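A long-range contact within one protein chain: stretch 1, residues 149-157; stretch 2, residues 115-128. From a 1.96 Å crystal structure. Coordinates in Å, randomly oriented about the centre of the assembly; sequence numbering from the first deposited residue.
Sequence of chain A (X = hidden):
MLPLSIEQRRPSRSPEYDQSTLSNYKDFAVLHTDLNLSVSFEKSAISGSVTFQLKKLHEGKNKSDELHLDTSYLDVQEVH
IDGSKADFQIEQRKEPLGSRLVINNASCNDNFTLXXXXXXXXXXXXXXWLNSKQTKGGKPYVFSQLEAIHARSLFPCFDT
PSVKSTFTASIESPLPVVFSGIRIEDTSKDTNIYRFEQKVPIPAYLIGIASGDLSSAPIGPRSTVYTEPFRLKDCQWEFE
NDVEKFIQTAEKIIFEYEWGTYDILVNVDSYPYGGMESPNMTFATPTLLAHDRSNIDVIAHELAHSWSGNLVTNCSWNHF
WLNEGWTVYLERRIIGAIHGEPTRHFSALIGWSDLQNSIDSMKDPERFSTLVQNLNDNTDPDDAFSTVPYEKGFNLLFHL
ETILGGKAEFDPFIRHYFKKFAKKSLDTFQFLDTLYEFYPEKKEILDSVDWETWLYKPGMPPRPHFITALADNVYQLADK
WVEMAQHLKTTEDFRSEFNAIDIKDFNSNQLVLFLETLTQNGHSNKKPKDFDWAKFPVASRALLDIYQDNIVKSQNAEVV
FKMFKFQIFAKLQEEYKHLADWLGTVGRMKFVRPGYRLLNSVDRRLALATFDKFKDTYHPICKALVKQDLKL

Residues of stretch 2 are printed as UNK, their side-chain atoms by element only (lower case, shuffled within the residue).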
# COMPACT_ATOMS: atom_id res chain seq x y z
N ILE A 149 -4.28 -10.55 4.95
CA ILE A 149 -4.97 -11.86 5.04
C ILE A 149 -6.49 -11.83 4.82
O ILE A 149 -7.24 -12.52 5.53
CB ILE A 149 -4.65 -12.57 6.36
CG1 ILE A 149 -5.05 -11.70 7.56
CG2 ILE A 149 -3.13 -12.91 6.40
CD1 ILE A 149 -4.96 -12.44 8.90
N HIS A 150 -6.94 -11.08 3.83
CA HIS A 150 -8.37 -11.04 3.52
C HIS A 150 -8.74 -11.93 2.33
O HIS A 150 -9.93 -12.08 2.02
CB HIS A 150 -8.81 -9.60 3.26
CG HIS A 150 -8.70 -8.71 4.46
ND1 HIS A 150 -9.51 -8.86 5.57
CD2 HIS A 150 -7.86 -7.69 4.74
CE1 HIS A 150 -9.18 -7.96 6.48
NE2 HIS A 150 -8.19 -7.23 6.00
N ALA A 151 -7.75 -12.51 1.66
CA ALA A 151 -8.08 -13.41 0.54
C ALA A 151 -8.96 -14.56 1.03
O ALA A 151 -9.88 -14.99 0.33
CB ALA A 151 -6.83 -13.93 -0.12
N ARG A 152 -8.68 -15.04 2.24
CA ARG A 152 -9.48 -16.11 2.84
C ARG A 152 -10.93 -15.67 3.12
O ARG A 152 -11.76 -16.49 3.47
CB ARG A 152 -8.82 -16.60 4.14
CG ARG A 152 -8.83 -15.53 5.25
CD ARG A 152 -7.94 -15.88 6.45
NE ARG A 152 -6.53 -15.94 6.08
CZ ARG A 152 -5.50 -16.11 6.91
NH1 ARG A 152 -5.70 -16.28 8.22
NH2 ARG A 152 -4.26 -16.12 6.43
N SER A 153 -11.24 -14.39 2.95
CA SER A 153 -12.63 -13.95 3.15
C SER A 153 -13.32 -13.82 1.79
O SER A 153 -14.54 -13.54 1.71
CB SER A 153 -12.66 -12.62 3.92
OG SER A 153 -13.96 -12.25 4.31
N LEU A 154 -12.55 -14.04 0.73
CA LEU A 154 -13.06 -14.00 -0.64
C LEU A 154 -13.18 -15.42 -1.23
O LEU A 154 -14.17 -15.74 -1.89
CB LEU A 154 -12.19 -13.13 -1.54
CG LEU A 154 -12.62 -13.06 -3.01
CD1 LEU A 154 -14.04 -12.50 -3.14
CD2 LEU A 154 -11.65 -12.25 -3.88
N PHE A 155 -12.18 -16.26 -0.99
CA PHE A 155 -12.28 -17.69 -1.34
C PHE A 155 -11.41 -18.54 -0.42
O PHE A 155 -10.42 -18.07 0.10
CB PHE A 155 -11.91 -17.94 -2.81
CG PHE A 155 -10.51 -17.54 -3.17
CD1 PHE A 155 -9.52 -18.50 -3.35
CD2 PHE A 155 -10.18 -16.21 -3.35
CE1 PHE A 155 -8.22 -18.14 -3.70
CE2 PHE A 155 -8.88 -15.83 -3.69
CZ PHE A 155 -7.90 -16.80 -3.87
N PRO A 156 -11.80 -19.81 -0.22
CA PRO A 156 -10.99 -20.69 0.62
C PRO A 156 -9.67 -20.98 -0.07
O PRO A 156 -9.65 -21.24 -1.28
CB PRO A 156 -11.86 -21.95 0.76
CG PRO A 156 -12.77 -21.93 -0.43
CD PRO A 156 -12.94 -20.50 -0.86
N CYS A 157 -8.57 -20.89 0.66
CA CYS A 157 -7.27 -21.04 0.04
C CYS A 157 -6.15 -21.23 1.05
O CYS A 157 -6.36 -21.19 2.26
CB CYS A 157 -6.97 -19.81 -0.83
SG CYS A 157 -6.98 -18.23 0.08
N UNK A 115 -12.10 -29.22 -5.58
CA UNK A 115 -13.10 -28.21 -5.91
C UNK A 115 -13.96 -27.86 -4.69
O UNK A 115 -14.50 -28.74 -4.02
o UNK A 115 -16.14 -27.58 -7.01
c UNK A 115 -15.00 -27.59 -7.48
n UNK A 115 -14.59 -26.70 -8.36
c UNK A 115 -13.99 -28.65 -7.07
N UNK A 116 -14.07 -26.57 -4.41
CA UNK A 116 -14.91 -26.11 -3.30
C UNK A 116 -15.91 -25.07 -3.80
O UNK A 116 -15.52 -24.03 -4.33
c UNK A 116 -11.78 -25.64 -1.11
c UNK A 116 -14.93 -25.03 -1.04
c UNK A 116 -12.90 -26.37 -1.81
c UNK A 116 -14.06 -25.45 -2.22
N UNK A 117 -17.19 -25.35 -3.61
CA UNK A 117 -18.23 -24.38 -3.92
C UNK A 117 -18.50 -23.55 -2.69
O UNK A 117 -18.61 -24.08 -1.59
c UNK A 117 -20.66 -26.62 -5.92
c UNK A 117 -19.52 -25.06 -4.35
c UNK A 117 -19.44 -25.78 -5.67
n UNK A 117 -20.46 -27.90 -6.20
o UNK A 117 -21.79 -26.13 -5.84
N UNK A 118 -18.65 -22.25 -2.88
CA UNK A 118 -18.81 -21.37 -1.75
C UNK A 118 -19.49 -20.09 -2.21
O UNK A 118 -19.63 -19.85 -3.42
c UNK A 118 -15.11 -18.60 -3.79
c UNK A 118 -16.57 -18.81 -1.92
c UNK A 118 -16.60 -20.18 -2.08
c UNK A 118 -15.83 -18.03 -2.76
c UNK A 118 -17.43 -21.02 -1.17
c UNK A 118 -15.88 -20.75 -3.11
c UNK A 118 -15.12 -19.96 -3.96
N UNK A 119 -19.89 -19.27 -1.24
CA UNK A 119 -20.27 -17.90 -1.51
C UNK A 119 -19.74 -16.99 -0.40
O UNK A 119 -19.54 -17.42 0.74
c UNK A 119 -22.55 -18.21 -0.39
n UNK A 119 -25.36 -15.21 -2.29
c UNK A 119 -21.79 -17.76 -1.63
n UNK A 119 -24.94 -17.30 -3.16
c UNK A 119 -24.07 -18.22 -0.62
n UNK A 119 -24.55 -16.87 -0.93
c UNK A 119 -24.94 -16.46 -2.13
N UNK A 120 -19.49 -15.72 -0.73
CA UNK A 120 -19.17 -14.73 0.28
C UNK A 120 -20.39 -14.38 1.13
O UNK A 120 -21.53 -14.65 0.75
c UNK A 120 -18.53 -13.46 -0.33
o UNK A 120 -19.45 -12.82 -1.25
c UNK A 120 -17.26 -13.83 -1.05
N UNK A 121 -20.16 -13.81 2.30
CA UNK A 121 -21.28 -13.45 3.17
C UNK A 121 -21.30 -11.95 3.45
O UNK A 121 -20.40 -11.21 3.02
c UNK A 121 -21.07 -15.74 4.29
c UNK A 121 -21.26 -14.24 4.52
o UNK A 121 -20.22 -13.74 5.37
N UNK A 122 -22.33 -11.51 4.15
CA UNK A 122 -22.45 -10.11 4.55
C UNK A 122 -21.26 -9.67 5.41
O UNK A 122 -20.95 -8.49 5.47
o UNK A 122 -26.11 -10.20 5.06
c UNK A 122 -23.76 -9.88 5.32
o UNK A 122 -24.86 -10.43 3.27
c UNK A 122 -24.99 -10.19 4.49
N UNK A 123 -20.62 -10.61 6.10
CA UNK A 123 -19.46 -10.28 6.95
C UNK A 123 -18.11 -10.25 6.20
O UNK A 123 -17.06 -10.00 6.81
c UNK A 123 -19.38 -11.22 8.15
c UNK A 123 -19.98 -11.31 10.59
c UNK A 123 -20.49 -11.02 9.18
c UNK A 123 -21.09 -11.28 11.63
n UNK A 123 -21.95 -12.50 11.58
N UNK A 124 -18.15 -10.52 4.90
CA UNK A 124 -16.96 -10.50 4.05
C UNK A 124 -16.10 -9.28 4.34
O UNK A 124 -16.61 -8.17 4.38
s UNK A 124 -15.97 -10.53 1.43
c UNK A 124 -17.37 -10.45 2.58
N UNK A 125 -14.80 -9.47 4.55
CA UNK A 125 -13.89 -8.36 4.81
C UNK A 125 -13.06 -8.01 3.57
O UNK A 125 -12.21 -7.11 3.61
o UNK A 125 -12.11 -9.80 5.64
c UNK A 125 -12.93 -8.66 5.98
c UNK A 125 -13.72 -8.96 7.26
N UNK A 126 -13.29 -8.72 2.48
CA UNK A 126 -12.46 -8.54 1.28
C UNK A 126 -13.04 -7.52 0.27
O UNK A 126 -12.32 -6.97 -0.57
c UNK A 126 -12.20 -9.89 0.61
N UNK A 127 -14.34 -7.22 0.39
CA UNK A 127 -15.02 -6.48 -0.66
C UNK A 127 -15.67 -5.22 -0.14
O UNK A 127 -16.11 -5.16 1.01
c UNK A 127 -16.71 -9.60 -2.35
c UNK A 127 -15.56 -8.63 -2.02
c UNK A 127 -16.09 -7.36 -1.33
c UNK A 127 -14.73 -8.29 -3.27
N UNK A 128 -15.72 -4.20 -0.98
CA UNK A 128 -16.64 -3.10 -0.75
C UNK A 128 -17.65 -3.03 -1.90
O UNK A 128 -17.27 -3.11 -3.08
n UNK A 128 -17.20 1.74 0.25
c UNK A 128 -16.38 0.78 -0.17
c UNK A 128 -16.94 -0.64 -0.12
o UNK A 128 -15.25 1.01 -0.58
c UNK A 128 -15.92 -1.75 -0.57
O HOH W 1 -17.08 -13.64 2.74

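Position 115 carries two carbons, the second bearing one oxygen and one nitrogen, and lies out of reach of stretch 1 on a strand that begins earlier in the chain. This short amide is Asn115, whose ND2 is hydrogen-bonded elsewhere in the structure. Position 116 has four carbons forked at the first, one arm two carbons long, and points toward stretch 1; one of its carbons lies 3.8 Å from CG of Pro156. It is Ile116, and that carbon is CG2, a purely apolar contact suited to a buried branched side chain. Position 117 has three carbons, the third carrying an oxygen and a nitrogen; the longer amide Gln117 points away, in keeping with the alternation along a strand.

At position 118 one carbon leads to a ring of six carbons. The ring offers a face to Pro156, whose CD sits 3.8 Å from the centroid of the position 118 ring and only 12° off the normal, a CH-pi contact that needs a flat aromatic ring: Phe118. Its CZ also packs 3.4 Å from CB of Phe155, and CE2 of Phe118 comes within 3.0 Å of O of Leu154.

Position 119 shows three carbons, a nitrogen, then a carbon with two more nitrogens: Arg119, again pointing away and partly exposed, where a charged group can meet solvent. Position 120 has one carbon carrying an oxygen and a carbon, the latter 4.1 Å from CD1 of Leu154. In Thr120 the methyl CG2 thus serves this contact, while the hydroxyl is hydrogen-bonded elsewhere in the structure.

Position 121 repeats that fork and reaches stretch 1 through its backbone: a water accepts from N of position 121 at 3.1 Å and donates to O of Ser153 at 2.7 Å. It is Thr121, which opens a type I turn. Position 122, two carbons ending in two oxygens, is Asp122; position 123, four carbons in a row ending in nitrogen, is Lys123. Both are exposed on the turn and make no contact here, as suits charged residues. Inside the turn, N of Lys123 donates to OG1 of Thr121 at 3.2 Å, a use for the hydroxyl.

Position 124 has one carbon and one sulfur, the sulfur 3.3 Å from O of Ser153. It is Cys124, which closes the turn, its N donating to O of Thr121 at 3.0 Å. Position 125 again has one carbon bearing an oxygen and a carbon, and points toward stretch 1; its oxygen shares a 2.8 Å hydrogen bond with ND1 of His150, while its backbone N donates to OG of Ser153 at 2.9 Å and a nearly straight 171°. The hydroxyl belongs to Thr125.

Position 126 has a single carbon, 3.5 Å from O of His150 and 3.9 Å from CB of Leu154. It is Ala126, small enough to sit close to the opposing backbone; its N donates to SG of Cys124 at 3.4 Å, giving the sulfur a role. Position 127, four carbons forked at the second, brings one carbon 4.0 Å from CD1 of Leu154; this is Leu127, and the carbon is CD1. Position 128, three carbons ending in oxygen and nitrogen, is out of reach: Gln128, buried, with OE1 hydrogen-bonded elsewhere in the structure.

The contact thus combines two hydrogen bonds at Thr125 and a bridging water with apolar packing of Leu154, Phe155 and Pro156 against stretch 2, burying 530 Å² in all.

Stretch 2 115-128: NIQFRTTDKCTALQ
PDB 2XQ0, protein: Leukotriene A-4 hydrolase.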